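Local coordinates for microtubule-associated protein 1A/1B, light chain 3 (Trypanosoma brucei brucei, PDB 3W1Y) that is a ubiquitin-like protein of the ATG8 family, associated with autophagy and probably joined to membrane phosphatidylethanolamine through its C-terminal end, at residues A[83-86]-A[87-91]; A[99-103]-A[104-108]. All coordinates share one frame; numbering follows the deposited sequence.

Overall arrangement
Both contacts are local, and they follow one another along the chain: interaction 1 closes helix 78-88, and interaction 2 forms the hairpin turn after strand 96-100, an outermost strand of the sheet. Their centres lie about 17 Å apart, yet they meet where the helix packs on the sheet, with L85 CD2 3.6 Å from V99 CG1. L85 thus joins the helix end of interaction 1 to the strand from which interaction 2 departs. The loop of interaction 2 then returns to the same helix through N108, which reaches M79 and M82. In the assembly, M83 packs on M83 of a second subunit, and F100, N103 and L105 touch the chain of another protein.

Interaction 1 of 2, residues A[83-86]-A[87-91]; sequences MALR and QRLLL
R86 and L91 meet across the C-terminal end of helix 78-88, their side chains running obliquely past each other. R86 is extended from CG to NE; its CG lies 3.7 Å from L91 CD1, and farther out the guanidinium carries L91 CB over one face. NH1 gives L91 O a weak, bent bond of 3.1 Å (127° at the hydrogen), while NH2 bonds to the backbone of E92, so that the guanidinium follows the chain as it leaves the helix. The backbones of the same two residues are also bonded, L91 N to R86 O at 3.3 Å and 167°. Together with the weaker bond from L90 N to Q87 O and the positive phi of L90, this makes a Schellman motif. One residue earlier in the helix, L85 pairs with L89; the two side chains lie side by side and point the same way, L85 CG 4.0 Å from L89 CD1, and both rest on Y130 of the central sheet. L89 CG stands anti to its own carbonyl carbon (chi1 -66°), which brings it within 3.3 Å of L85 O, the acceptor for L89 N. On the exposed side, Q87 lays its CG 3.2 Å from M83 O, beside the helical bond from Q87 N to that oxygen. R88 leads away to a cation-pi contact with F70.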
ATOM      1  N   MET A  83      -0.187  -3.156   5.930  1.00 33.03           N
ATOM      2  CA  MET A  83      -1.513  -3.644   6.314  1.00 34.46           C
ATOM      3  C   MET A  83      -1.745  -3.526   7.804  1.00 33.06           C
ATOM      4  O   MET A  83      -2.824  -3.137   8.193  1.00 33.74           O
ATOM      5  CB  MET A  83      -1.765  -5.080   5.845  1.00 34.73           C
ATOM      6  CG  MET A  83      -1.641  -5.223   4.328  1.00 35.64           C
ATOM      7  SD  MET A  83      -1.500  -6.964   3.867  1.00 39.96           S
ATOM      8  CE  MET A  83      -3.275  -7.363   3.669  1.00 37.57           C
ATOM      9  N   ALA A  84      -0.743  -3.822   8.634  1.00 31.53           N
ATOM     10  CA  ALA A  84      -0.874  -3.568  10.077  1.00 30.62           C
ATOM     11  C   ALA A  84      -1.148  -2.067  10.409  1.00 29.95           C
ATOM     12  O   ALA A  84      -1.961  -1.751  11.286  1.00 29.51           O
ATOM     13  CB  ALA A  84       0.340  -4.088  10.829  1.00 29.48           C
ATOM     14  N   LEU A  85      -0.493  -1.166   9.674  1.00 29.79           N
ATOM     15  CA  LEU A  85      -0.628   0.284   9.871  1.00 30.66           C
ATOM     16  C   LEU A  85      -2.015   0.763   9.430  1.00 32.37           C
ATOM     17  O   LEU A  85      -2.631   1.579  10.097  1.00 31.67           O
ATOM     18  CB  LEU A  85       0.498   1.062   9.162  1.00 29.61           C
ATOM     19  CG  LEU A  85       0.613   2.606   9.253  1.00 29.23           C
ATOM     20  CD1 LEU A  85       0.726   3.179  10.704  1.00 26.17           C
ATOM     21  CD2 LEU A  85       1.825   3.035   8.439  1.00 29.98           C
ATOM     22  N   ARG A  86      -2.498   0.207   8.325  1.00 34.92           N
ATOM     23  CA  ARG A  86      -3.856   0.436   7.844  1.00 37.62           C
ATOM     24  C   ARG A  86      -4.948   0.081   8.888  1.00 38.91           C
ATOM     25  O   ARG A  86      -5.864   0.872   9.144  1.00 37.83           O
ATOM     26  CB  ARG A  86      -4.056  -0.380   6.583  1.00 38.35           C
ATOM     27  CG  ARG A  86      -4.914   0.280   5.602  1.00 42.89           C
ATOM     28  CD  ARG A  86      -5.410  -0.688   4.550  1.00 48.06           C
ATOM     29  NE  ARG A  86      -6.051   0.052   3.472  1.00 52.34           N
ATOM     30  CZ  ARG A  86      -7.290   0.531   3.532  1.00 55.08           C
ATOM     31  NH1 ARG A  86      -8.020   0.340   4.625  1.00 57.15           N
ATOM     32  NH2 ARG A  86      -7.803   1.193   2.499  1.00 55.23           N
ATOM     33  N   GLN A  87      -4.827  -1.114   9.470  1.00 40.31           N
ATOM     34  CA  GLN A  87      -5.675  -1.574  10.558  1.00 42.90           C
ATOM     35  C   GLN A  87      -5.599  -0.662  11.775  1.00 42.11           C
ATOM     36  O   GLN A  87      -6.609  -0.375  12.392  1.00 42.92           O
ATOM     37  CB  GLN A  87      -5.258  -2.979  11.014  1.00 43.03           C
ATOM     38  CG  GLN A  87      -5.346  -4.124   9.980  1.00 46.44           C
ATOM     39  CD  GLN A  87      -4.690  -5.434  10.495  1.00 48.30           C
ATOM     40  OE1 GLN A  87      -4.663  -5.693  11.713  1.00 52.55           O
ATOM     41  NE2 GLN A  87      -4.134  -6.248   9.565  1.00 53.09           N
ATOM     42  N   ARG A  88      -4.390  -0.248  12.144  1.00 41.97           N
ATOM     43  CA  ARG A  88      -4.172   0.568  13.328  1.00 41.79           C
ATOM     44  C   ARG A  88      -4.711   1.992  13.153  1.00 42.16           C
ATOM     45  O   ARG A  88      -5.179   2.606  14.111  1.00 42.92           O
ATOM     46  CB  ARG A  88      -2.673   0.613  13.658  1.00 41.57           C
ATOM     47  CG  ARG A  88      -2.355   1.463  14.860  1.00 42.36           C
ATOM     48  CD  ARG A  88      -2.316   0.614  16.135  1.00 45.00           C
ATOM     49  NE  ARG A  88      -0.957   0.610  16.680  1.00 48.48           N
ATOM     50  CZ  ARG A  88      -0.174  -0.455  16.768  1.00 47.86           C
ATOM     51  NH1 ARG A  88      -0.599  -1.652  16.390  1.00 49.79           N
ATOM     52  NH2 ARG A  88       1.037  -0.313  17.266  1.00 48.15           N
ATOM     53  N   LEU A  89      -4.631   2.519  11.937  1.00 41.97           N
ATOM     54  CA  LEU A  89      -5.144   3.856  11.627  1.00 42.79           C
ATOM     55  C   LEU A  89      -6.646   3.820  11.308  1.00 44.32           C
ATOM     56  O   LEU A  89      -7.267   4.864  11.069  1.00 44.27           O
ATOM     57  CB  LEU A  89      -4.386   4.462  10.433  1.00 41.59           C
ATOM     58  CG  LEU A  89      -2.902   4.806  10.582  1.00 40.12           C
ATOM     59  CD1 LEU A  89      -2.323   5.269   9.266  1.00 36.52           C
ATOM     60  CD2 LEU A  89      -2.714   5.864  11.646  1.00 37.17           C
ATOM     61  N   LEU A  90      -7.201   2.607  11.289  1.00 45.71           N
ATOM     62  CA  LEU A  90      -8.581   2.336  10.875  1.00 48.37           C
ATOM     63  C   LEU A  90      -9.033   3.157   9.650  1.00 49.94           C
ATOM     64  O   LEU A  90     -10.036   3.881   9.693  1.00 50.96           O
ATOM     65  CB  LEU A  90      -9.545   2.478  12.065  1.00 48.67           C
ATOM     66  CG  LEU A  90      -9.223   1.520  13.225  1.00 48.23           C
ATOM     67  CD1 LEU A  90      -9.666   2.085  14.575  1.00 47.31           C
ATOM     68  CD2 LEU A  90      -9.773   0.119  12.977  1.00 46.27           C
ATOM     69  N   LEU A  91      -8.280   3.018   8.561  1.00 50.85           N
ATOM     70  CA  LEU A  91      -8.548   3.734   7.315  1.00 52.45           C
ATOM     71  C   LEU A  91      -9.765   3.187   6.573  1.00 54.62           C
ATOM     72  O   LEU A  91      -9.954   1.970   6.481  1.00 54.74           O
ATOM     73  CB  LEU A  91      -7.337   3.668   6.386  1.00 51.49           C
ATOM     74  CG  LEU A  91      -5.982   4.220   6.820  1.00 49.99           C
ATOM     75  CD1 LEU A  91      -5.023   4.027   5.652  1.00 49.41           C
ATOM     76  CD2 LEU A  91      -6.054   5.686   7.239  1.00 48.34           C
TER

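Interaction 2 of 2, residues A[99-103]-A[104-108]; sequences VFIGN and ELPPN
A tight hairpin turn lies just beyond strand 96-100, where I101 and E104 pair as a single antiparallel, hydrogen-bonded bridge. I101 N gives E104 O a short bond of 2.7 Å, almost in line with the carbonyl (161° at the oxygen). The return bond, from E104 N to I101 O at 2.9 Å, is less direct: its donor stands above the carbonyl plane, 53° out of it. Residues 101-104 form a type I' beta turn, with G102 and N103 both at positive phi in its corner. In this ubiquitin-like fold the turn carries the chain away from the sheet and into the loop that precedes helix 112-119.

Past the bridge, side chains of the returning loop reach back to the end of the strand and to I101. L105 and F100 cross obliquely, L105 CD1 coming 3.5 Å from F100 CE2; that methyl also lies 3.3 Å from V99 O. The CG of L105 is anti to its backbone N (chi1 -160°), which carries the branch back toward V99 and F100. The F100 ring also meets F98 with the planes nearly perpendicular. I101 and P106 cross at about a right angle: the ethyl end of I101 reaches the proline ring, CD1 3.5 Å from P106 CG, and I115 of helix 112-119 touches both. P106 CD sits 3.3 Å from V99 O, and P106 CG also packs loosely against V99 CG2. F100 CA makes a CA-H...O contact of 3.2 Å with E104 O, the oxygen already gripped by I101 N. At the turn's outer end N103 ND2 is hydrogen-bonded to a polar side chain of the chain of another protein, which F100 and L105 touch as well.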
ATOM      1  N   VAL A  99       4.460   4.333   3.031  1.00 37.18           N
ATOM      2  CA  VAL A  99       5.537   4.493   4.016  1.00 36.28           C
ATOM      3  C   VAL A  99       6.925   4.772   3.404  1.00 36.83           C
ATOM      4  O   VAL A  99       7.239   4.305   2.311  1.00 36.61           O
ATOM      5  CB  VAL A  99       5.639   3.280   4.994  1.00 35.64           C
ATOM      6  CG1 VAL A  99       4.361   3.142   5.834  1.00 35.79           C
ATOM      7  CG2 VAL A  99       5.939   1.988   4.257  1.00 34.64           C
ATOM      8  N   PHE A 100       7.744   5.514   4.154  1.00 36.77           N
ATOM      9  CA  PHE A 100       9.068   5.943   3.736  1.00 37.51           C
ATOM     10  C   PHE A 100      10.113   5.598   4.773  1.00 37.45           C
ATOM     11  O   PHE A 100       9.866   5.686   5.969  1.00 37.07           O
ATOM     12  CB  PHE A 100       9.099   7.458   3.491  1.00 37.68           C
ATOM     13  CG  PHE A 100       8.058   7.931   2.537  1.00 39.22           C
ATOM     14  CD1 PHE A 100       6.789   8.277   2.992  1.00 40.88           C
ATOM     15  CD2 PHE A 100       8.325   7.993   1.162  1.00 40.93           C
ATOM     16  CE1 PHE A 100       5.802   8.710   2.090  1.00 41.94           C
ATOM     17  CE2 PHE A 100       7.351   8.419   0.258  1.00 39.31           C
ATOM     18  CZ  PHE A 100       6.096   8.770   0.716  1.00 40.18           C
ATOM     19  N   ILE A 101      11.281   5.206   4.296  1.00 38.26           N
ATOM     20  CA  ILE A 101      12.451   5.099   5.123  1.00 39.86           C
ATOM     21  C   ILE A 101      13.457   6.082   4.553  1.00 41.18           C
ATOM     22  O   ILE A 101      13.930   5.917   3.428  1.00 41.64           O
ATOM     23  CB  ILE A 101      13.021   3.656   5.191  1.00 39.86           C
ATOM     24  CG1 ILE A 101      12.118   2.747   6.023  1.00 39.84           C
ATOM     25  CG2 ILE A 101      14.351   3.659   5.920  1.00 40.18           C
ATOM     26  CD1 ILE A 101      11.090   2.040   5.243  1.00 41.44           C
ATOM     27  N   GLY A 102      13.734   7.131   5.325  1.00 42.65           N
ATOM     28  CA  GLY A 102      14.634   8.224   4.925  1.00 44.55           C
ATOM     29  C   GLY A 102      14.407   8.786   3.527  1.00 46.23           C
ATOM     30  O   GLY A 102      15.378   8.952   2.754  1.00 47.93           O
ATOM     31  N   ASN A 103      13.154   9.098   3.190  1.00 45.38           N
ATOM     32  CA  ASN A 103      12.824   9.602   1.831  1.00 45.79           C
ATOM     33  C   ASN A 103      12.594   8.514   0.778  1.00 45.19           C
ATOM     34  O   ASN A 103      11.996   8.798  -0.271  1.00 46.35           O
ATOM     35  CB  ASN A 103      13.885  10.578   1.283  1.00 46.84           C
ATOM     36  CG  ASN A 103      13.801  11.982   1.902  1.00 47.94           C
ATOM     37  OD1 ASN A 103      12.903  12.288   2.699  1.00 45.74           O
ATOM     38  ND2 ASN A 103      14.769  12.841   1.534  1.00 47.64           N
ATOM     39  N   GLU A 104      13.088   7.300   1.022  1.00 43.33           N
ATOM     40  CA  GLU A 104      12.872   6.195   0.091  1.00 42.82           C
ATOM     41  C   GLU A 104      11.613   5.406   0.440  1.00 40.60           C
ATOM     42  O   GLU A 104      11.312   5.153   1.599  1.00 38.92           O
ATOM     43  CB  GLU A 104      14.067   5.222   0.041  1.00 43.43           C
ATOM     44  CG  GLU A 104      15.416   5.799  -0.393  1.00 48.41           C
ATOM     45  CD  GLU A 104      15.343   6.746  -1.589  1.00 54.42           C
ATOM     46  OE1 GLU A 104      14.695   6.395  -2.614  1.00 56.88           O
ATOM     47  OE2 GLU A 104      15.953   7.848  -1.499  1.00 56.91           O
ATOM     48  N   LEU A 105      10.909   4.993  -0.597  1.00 39.58           N
ATOM     49  CA  LEU A 105       9.743   4.134  -0.505  1.00 38.49           C
ATOM     50  C   LEU A 105      10.255   2.705  -0.706  1.00 37.37           C
ATOM     51  O   LEU A 105      10.749   2.374  -1.763  1.00 38.02           O
ATOM     52  CB  LEU A 105       8.796   4.527  -1.634  1.00 39.01           C
ATOM     53  CG  LEU A 105       7.321   4.199  -1.648  1.00 40.24           C
ATOM     54  CD1 LEU A 105       6.586   5.186  -0.788  1.00 41.39           C
ATOM     55  CD2 LEU A 105       6.814   4.316  -3.076  1.00 41.07           C
ATOM     56  N   PRO A 106      10.168   1.856   0.331  1.00 36.26           N
ATOM     57  CA  PRO A 106      10.705   0.503   0.204  1.00 35.66           C
ATOM     58  C   PRO A 106       9.829  -0.410  -0.684  1.00 35.65           C
ATOM     59  O   PRO A 106       8.620  -0.186  -0.802  1.00 34.56           O
ATOM     60  CB  PRO A 106      10.731   0.004   1.647  1.00 34.87           C
ATOM     61  CG  PRO A 106       9.602   0.770   2.321  1.00 35.28           C
ATOM     62  CD  PRO A 106       9.578   2.109   1.662  1.00 34.96           C
ATOM     63  N   PRO A 107      10.450  -1.415  -1.339  1.00 36.07           N
ATOM     64  CA  PRO A 107       9.661  -2.394  -2.098  1.00 36.00           C
ATOM     65  C   PRO A 107       8.742  -3.171  -1.138  1.00 34.72           C
ATOM     66  O   PRO A 107       9.155  -3.493  -0.014  1.00 33.26           O
ATOM     67  CB  PRO A 107      10.724  -3.344  -2.701  1.00 36.43           C
ATOM     68  CG  PRO A 107      12.049  -2.662  -2.525  1.00 37.06           C
ATOM     69  CD  PRO A 107      11.904  -1.682  -1.397  1.00 36.53           C
ATOM     70  N   ASN A 108       7.523  -3.450  -1.596  1.00 34.51           N
ATOM     71  CA  ASN A 108       6.512  -4.196  -0.831  1.00 35.44           C
ATOM     72  C   ASN A 108       6.886  -5.586  -0.335  1.00 35.59           C
ATOM     73  O   ASN A 108       6.380  -6.024   0.714  1.00 35.34           O
ATOM     74  CB  ASN A 108       5.218  -4.299  -1.627  1.00 35.95           C
ATOM     75  CG  ASN A 108       4.474  -3.010  -1.626  1.00 37.34           C
ATOM     76  OD1 ASN A 108       4.754  -2.147  -0.795  1.00 37.99           O
ATOM     77  ND2 ASN A 108       3.541  -2.848  -2.553  1.00 36.77           N
TER